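PDB 5JBD: inactive glucansucrase from Lactobacillus reuteri, which belongs to glycoside hydrolase family 70, a group of large multidomain proteins built round a TIM-type barrel, and carries a calcium ion. Local coordinates for residues 129-132 and 133-137. Numbering follows the deposited sequence.
Sequences LANM and AQNLR
With CG of Asn131 anti to the backbone N (chi1 -173°) and CG of Asn135 beside its own backbone N, anti to the carbonyl carbon (chi1 -79°), the two amides meet one turn apart on the more exposed side of the alpha-helix 126-147. Their planes stand nearly perpendicular, 83° apart, and ND2 of Asn135 lies 3.3 Å from OD1 of Asn131, too poorly aligned for a hydrogen bond. Short polar side chains suit this surface. What joins the two turns is the i to i+4 backbone pattern: Ala133 N donates to Leu129 O at 2.8 Å, and the next three residues repeat the step, ending with Leu136 N to Met132 O. Ala133 is buried against Trp87, a place that a methyl group fills. Leu129, Met132 and Leu136, all apolar, pack on helix 90-101, on Gln93, Ile97, and Phe96 with Phe100 respectively. On another flank the chain of Gln134 folds back, and Arg137 turns one guanidinium face to Gln134 CA, which lies near its rim. Arginine has hydrogens enough for two acceptors: NH1 bonds to Met84 O, while Gln134 OE1, also held by Asn36, takes NH2 of Arg137 at 3.0 Å. OE1 lies close to the guanidinium plane, whereas NH2 sits well above the amide plane of Gln134, so the bond does not use a lone pair in that plane.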
# COMPACT_ATOMS: atom_id res chain seq x y z
N LEU A 129 36.93 -22.02 27.80
CA LEU A 129 35.69 -21.27 27.47
C LEU A 129 34.53 -21.68 28.37
O LEU A 129 33.77 -20.82 28.83
CB LEU A 129 35.27 -21.45 26.00
CG LEU A 129 36.08 -20.76 24.91
CD1 LEU A 129 35.46 -21.08 23.55
CD2 LEU A 129 36.16 -19.26 25.12
N ALA A 130 34.38 -22.98 28.62
CA ALA A 130 33.31 -23.48 29.48
C ALA A 130 33.46 -22.93 30.89
O ALA A 130 32.50 -22.46 31.49
CB ALA A 130 33.30 -25.01 29.49
N ASN A 131 34.69 -22.98 31.40
CA ASN A 131 35.01 -22.45 32.72
C ASN A 131 34.76 -20.95 32.84
O ASN A 131 34.18 -20.50 33.83
CB ASN A 131 36.45 -22.82 33.09
CG ASN A 131 36.81 -22.46 34.51
OD1 ASN A 131 37.51 -21.48 34.76
ND2 ASN A 131 36.34 -23.27 35.45
N MET A 132 35.19 -20.17 31.83
CA MET A 132 34.88 -18.74 31.80
C MET A 132 33.37 -18.48 31.74
O MET A 132 32.87 -17.61 32.44
CB MET A 132 35.57 -18.04 30.63
CG MET A 132 37.08 -17.97 30.76
SD MET A 132 37.85 -17.20 29.32
CE MET A 132 39.38 -16.57 30.00
N ALA A 133 32.65 -19.26 30.93
CA ALA A 133 31.19 -19.13 30.84
C ALA A 133 30.48 -19.44 32.17
O ALA A 133 29.54 -18.75 32.54
CB ALA A 133 30.63 -20.00 29.72
N GLN A 134 30.94 -20.48 32.88
CA GLN A 134 30.37 -20.83 34.18
C GLN A 134 30.63 -19.72 35.21
O GLN A 134 29.72 -19.32 35.96
CB GLN A 134 30.92 -22.17 34.70
CG GLN A 134 30.34 -22.64 36.04
CD GLN A 134 28.81 -22.65 36.05
OE1 GLN A 134 28.17 -23.62 35.63
NE2 GLN A 134 28.22 -21.59 36.56
N ASN A 135 31.86 -19.23 35.22
CA ASN A 135 32.24 -18.11 36.08
C ASN A 135 31.48 -16.82 35.75
O ASN A 135 31.09 -16.09 36.66
CB ASN A 135 33.77 -17.90 36.04
CG ASN A 135 34.52 -18.91 36.92
OD1 ASN A 135 34.02 -19.34 37.95
ND2 ASN A 135 35.70 -19.28 36.51
N LEU A 136 31.24 -16.58 34.46
CA LEU A 136 30.43 -15.44 34.05
C LEU A 136 28.98 -15.55 34.55
O LEU A 136 28.40 -14.56 34.97
CB LEU A 136 30.46 -15.26 32.54
CG LEU A 136 29.65 -14.08 31.97
CD1 LEU A 136 30.04 -12.74 32.59
CD2 LEU A 136 29.80 -14.05 30.47
N ARG A 137 28.41 -16.75 34.51
CA ARG A 137 27.07 -16.95 35.07
C ARG A 137 27.00 -16.53 36.56
O ARG A 137 26.04 -15.87 36.96
CB ARG A 137 26.57 -18.37 34.84
CG ARG A 137 26.22 -18.65 33.39
CD ARG A 137 25.42 -19.93 33.25
NE ARG A 137 26.23 -21.14 33.45
CZ ARG A 137 26.97 -21.73 32.50
NH1 ARG A 137 27.02 -21.26 31.25
NH2 ARG A 137 27.67 -22.82 32.79